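Local coordinates for periplasmic binding protein/LacI transcriptional regulator (Clostridium phytofermentans, PDB 3BRS) that probably binds a sugar in the cleft between its two lobes and delivers it to a membrane transporter, at residues V24-E27 with G28-A32; V243-P246 with F247-G250. All blocks are in the same frame, centred on the assembly; numbering follows the deposited sequence.

Interaction 1. Residues V24-E27 with G28-A32; sequences VLVE and GAQMA
Val-26 sets its CG1 anti to the backbone N (chi1 162°), while Gln-30, one turn further on, turns its CG beside its own backbone N (chi1 -60°) and then runs out extended. These two choices lay the side chains next to each other, pointing the same way on one flank of the helix, beside Phe-42 of strand 39-42. The valine methyl rests against the end of the glutamine: Val-26 CG1 is 3.8 Å from Gln-30 NE2 and about as close to CD, a van der Waals contact with the amide. The stem of Gln-30 also passes close to the backbone of the preceding turn, with its CG 3.2 Å from Val-26 O. That same oxygen accepts the N-H of Gln-30 at 2.9 Å, the straightest bond of the set at 169°, so the glutamine is fastened by its backbone and packed by its stem on one carbonyl.

The neighbouring rungs repeat the pattern: Gly-28, Ala-29 and Met-31 make the same backbone bond to Val-24, Leu-25 and Glu-27, at 2.8 to 3.0 Å between N and O. In the last of these the donor is tilted well off the carbonyl plane, and Met-31 CB lies 3.5 Å from Glu-27 O before the side chain bends away. Gly-28 and Ala-29 are buried, and Ala-29 touches Val-254 of helix 246-262 and Leu-40 of strand 39-42. This is regular i to i+4 alpha-helical bonding, in the helix that connects strands 7-11 and 39-42 as the crossover of a beta-alpha-beta unit, the building block of the Rossmann-like lobes of periplasmic binding proteins.

Interaction 2. Residues V243-P246 with F247-G250; sequences VQKP and FNIG
Ile-249 folds back over the start of its own helix on the tight side of this turn: its CB lies 3.6 Å from Pro-246 O, and its CD1 comes within 4.1 Å of Pro-246 CA. With CG1 beside the backbone N (chi1 -71°), the longer branch is carried back toward the carbonyl of Lys-245. That carbonyl takes the first helical bond, from Ile-249 N to Lys-245 O at 3.0 Å, with the donor in the carbonyl plane; Gly-250 N follows onto Pro-246 O at 3.1 Å. Lys-245 occupies the N-cap position, and Pro-246, the first residue of the helix, has no N-H to offer and needs none there.

The other flank is looser and faces solvent at the exposed Lys-245. Lys-245 and Asn-248 run side by side in the same direction, but only lightly in touch, Lys-245 CD being 4.0 Å from Asn-248 OD1. The lysine then bends at chi3 and carries its ammonium group away from the helix. Asn-248 ND2 meanwhile lies at the edge of the Phe-247 ring, in its plane.

The turn leads from strand 240-243, whose Val-243 is bonded through the backbone to Ala-275, into helix 246-262. Pro-246 and Phe-247 pack on Val-24 of helix 20-36, Ile-249 meets Leu-25 there, and Gln-244 OE1 is hydrogen-bonded to Thr-111 OG1 beyond strand 107-110.

In the fold
Interaction 1 comes early in the chain and interaction 2 near its end, yet their centres lie only about 9 Å apart because helix 20-36 packs against the start of helix 246-262. They meet directly: Gly-28 CA is 3.4 Å from Phe-247 CE2, and Ala-29 CB is 3.4 Å from Gly-250 O. Interaction 1 belongs to the lobe built on the sheet containing strands 7-11 and 39-42. Interaction 2 leaves the other sheet: the loop after strand 240-243, ending in Lys-245 and the first helical residue Pro-246, is evidently one of the crossings between the lobes; the chain then continues through helix 246-262 to strand 269-271 of the first sheet, consistent with hinged two-lobe sugar-binding proteins.

Interaction 1. Residues V24-E27 with G28-A32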
loop_
_atom_site.group_PDB
_atom_site.type_symbol
_atom_site.label_atom_id
_atom_site.label_comp_id
_atom_site.label_asym_id
_atom_site.label_seq_id
_atom_site.Cartn_x
_atom_site.Cartn_y
_atom_site.Cartn_z
ATOM N N VAL A 24 4.312 -10.259 -4.908
ATOM C CA VAL A 24 4.994 -10.988 -3.847
ATOM C C VAL A 24 4.079 -11.405 -2.680
ATOM O O VAL A 24 4.252 -12.481 -2.092
ATOM C CB VAL A 24 6.167 -10.163 -3.388
ATOM C CG1 VAL A 24 6.744 -10.664 -2.086
ATOM C CG2 VAL A 24 7.257 -10.155 -4.507
ATOM N N LEU A 25 3.057 -10.568 -2.393
ATOM C CA LEU A 25 2.031 -10.842 -1.363
ATOM C C LEU A 25 1.355 -12.135 -1.748
ATOM O O LEU A 25 1.125 -13.035 -0.932
ATOM C CB LEU A 25 1.020 -9.708 -1.364
ATOM C CG LEU A 25 0.048 -9.834 -0.188
ATOM C CD1 LEU A 25 -0.134 -8.530 0.577
ATOM C CD2 LEU A 25 -1.248 -10.361 -0.696
ATOM N N VAL A 26 1.041 -12.248 -3.012
ATOM C CA VAL A 26 0.388 -13.465 -3.543
ATOM C C VAL A 26 1.323 -14.631 -3.348
ATOM O O VAL A 26 0.900 -15.679 -2.860
ATOM C CB VAL A 26 0.043 -13.234 -5.039
ATOM C CG1 VAL A 26 -0.226 -14.540 -5.777
ATOM C CG2 VAL A 26 -1.201 -12.363 -5.123
ATOM N N GLU A 27 2.609 -14.478 -3.695
ATOM C CA GLU A 27 3.570 -15.562 -3.457
ATOM C C GLU A 27 3.646 -15.947 -2.054
ATOM O O GLU A 27 3.724 -17.141 -1.781
ATOM C CB GLU A 27 4.974 -15.219 -3.984
ATOM C CG GLU A 27 4.934 -14.822 -5.478
ATOM C CD GLU A 27 6.298 -14.419 -6.045
ATOM O OE1 GLU A 27 6.554 -13.184 -6.157
ATOM O OE2 GLU A 27 7.101 -15.361 -6.337
ATOM N N GLY A 28 3.627 -14.979 -1.110
ATOM C CA GLY A 28 3.725 -15.388 0.273
ATOM C C GLY A 28 2.517 -16.166 0.757
ATOM O O GLY A 28 2.644 -17.040 1.530
ATOM N N ALA A 29 1.308 -15.786 0.355
ATOM C CA ALA A 29 0.119 -16.470 0.778
ATOM C C ALA A 29 0.016 -17.853 0.072
ATOM O O ALA A 29 -0.371 -18.874 0.667
ATOM C CB ALA A 29 -1.094 -15.591 0.463
ATOM N N GLN A 30 0.398 -17.932 -1.185
ATOM C CA GLN A 30 0.419 -19.242 -1.813
ATOM C C GLN A 30 1.493 -20.137 -1.221
ATOM O O GLN A 30 1.308 -21.362 -1.229
ATOM C CB GLN A 30 0.695 -19.152 -3.300
ATOM C CG GLN A 30 -0.289 -18.347 -4.108
ATOM C CD GLN A 30 0.207 -18.285 -5.538
ATOM O OE1 GLN A 30 1.423 -18.315 -5.805
ATOM N NE2 GLN A 30 -0.717 -18.212 -6.470
ATOM N N MET A 31 2.597 -19.576 -0.705
ATOM C CA MET A 31 3.564 -20.420 0.021
ATOM C C MET A 31 3.042 -20.946 1.377
ATOM O O MET A 31 3.120 -22.143 1.689
ATOM C CB MET A 31 4.858 -19.680 0.272
ATOM C CG MET A 31 5.790 -20.494 1.146
ATOM S SD MET A 31 6.892 -21.353 0.055
ATOM C CE MET A 31 8.401 -20.439 0.402
ATOM N N ALA A 32 2.514 -20.063 2.194
ATOM C CA ALA A 32 1.732 -20.549 3.346
ATOM C C ALA A 32 0.645 -21.637 2.996
ATOM O O ALA A 32 0.575 -22.659 3.688
ATOM C CB ALA A 32 1.135 -19.397 4.154
#

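Interaction 2. Residues V243-P246 with F247-G250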
loop_
_atom_site.group_PDB
_atom_site.type_symbol
_atom_site.label_atom_id
_atom_site.label_comp_id
_atom_site.label_asym_id
_atom_site.label_seq_id
_atom_site.Cartn_x
_atom_site.Cartn_y
_atom_site.Cartn_z
ATOM N N VAL A 243 10.914 0.240 2.230
ATOM C CA VAL A 243 10.632 -1.016 1.535
ATOM C C VAL A 243 9.759 -1.798 2.490
ATOM O O VAL A 243 10.053 -1.800 3.704
ATOM C CB VAL A 243 12.023 -1.723 1.397
ATOM C CG1 VAL A 243 11.857 -3.175 1.181
ATOM C CG2 VAL A 243 12.795 -1.069 0.326
ATOM N N GLN A 244 8.686 -2.436 2.012
ATOM C CA GLN A 244 7.833 -3.196 2.916
ATOM C C GLN A 244 8.202 -4.673 2.839
ATOM O O GLN A 244 9.211 -5.014 2.215
ATOM C CB GLN A 244 6.341 -3.027 2.538
ATOM C CG GLN A 244 5.944 -1.566 2.474
ATOM C CD GLN A 244 4.574 -1.417 1.968
ATOM O OE1 GLN A 244 3.627 -1.700 2.680
ATOM N NE2 GLN A 244 4.438 -1.024 0.706
ATOM N N LYS A 245 7.374 -5.525 3.462
ATOM C CA LYS A 245 7.552 -6.976 3.440
ATOM C C LYS A 245 6.311 -7.751 2.919
ATOM O O LYS A 245 5.675 -8.533 3.645
ATOM C CB LYS A 245 8.100 -7.499 4.798
ATOM C CG LYS A 245 9.552 -7.090 5.007
ATOM C CD LYS A 245 10.147 -7.562 6.324
ATOM C CE LYS A 245 11.092 -6.444 6.916
ATOM N NZ LYS A 245 11.517 -6.513 8.388
ATOM N N PRO A 246 5.963 -7.551 1.647
ATOM C CA PRO A 246 4.684 -8.090 1.196
ATOM C C PRO A 246 4.647 -9.578 1.286
ATOM O O PRO A 246 3.579 -10.141 1.526
ATOM C CB PRO A 246 4.613 -7.637 -0.257
ATOM C CG PRO A 246 6.047 -7.468 -0.629
ATOM C CD PRO A 246 6.620 -6.814 0.560
ATOM N N PHE A 247 5.807 -10.239 1.133
ATOM C CA PHE A 247 5.804 -11.694 1.250
ATOM C C PHE A 247 5.248 -12.081 2.638
ATOM O O PHE A 247 4.307 -12.917 2.763
ATOM C CB PHE A 247 7.241 -12.242 1.027
ATOM C CG PHE A 247 7.265 -13.707 0.895
ATOM C CD1 PHE A 247 7.390 -14.515 2.030
ATOM C CD2 PHE A 247 7.078 -14.319 -0.373
ATOM C CE1 PHE A 247 7.364 -15.944 1.906
ATOM C CE2 PHE A 247 7.048 -15.741 -0.504
ATOM C CZ PHE A 247 7.190 -16.537 0.631
ATOM N N ASN A 248 5.781 -11.425 3.689
ATOM C CA ASN A 248 5.295 -11.673 5.027
ATOM C C ASN A 248 3.864 -11.285 5.288
ATOM O O ASN A 248 3.210 -11.969 6.069
ATOM C CB ASN A 248 6.176 -11.015 6.010
ATOM C CG ASN A 248 7.484 -11.764 6.123
ATOM O OD1 ASN A 248 8.507 -11.223 6.499
ATOM N ND2 ASN A 248 7.457 -13.029 5.720
ATOM N N ILE A 249 3.380 -10.183 4.700
ATOM C CA ILE A 249 1.933 -9.889 4.840
ATOM C C ILE A 249 1.058 -11.026 4.394
ATOM O O ILE A 249 0.044 -11.349 5.086
ATOM C CB ILE A 249 1.505 -8.610 4.099
ATOM C CG1 ILE A 249 2.071 -7.420 4.859
ATOM C CG2 ILE A 249 -0.101 -8.446 4.098
ATOM C CD1 ILE A 249 2.327 -6.137 3.982
ATOM N N GLY A 250 1.379 -11.602 3.230
ATOM C CA GLY A 250 0.556 -12.692 2.679
ATOM C C GLY A 250 0.724 -13.994 3.434
ATOM O O GLY A 250 -0.239 -14.698 3.679
#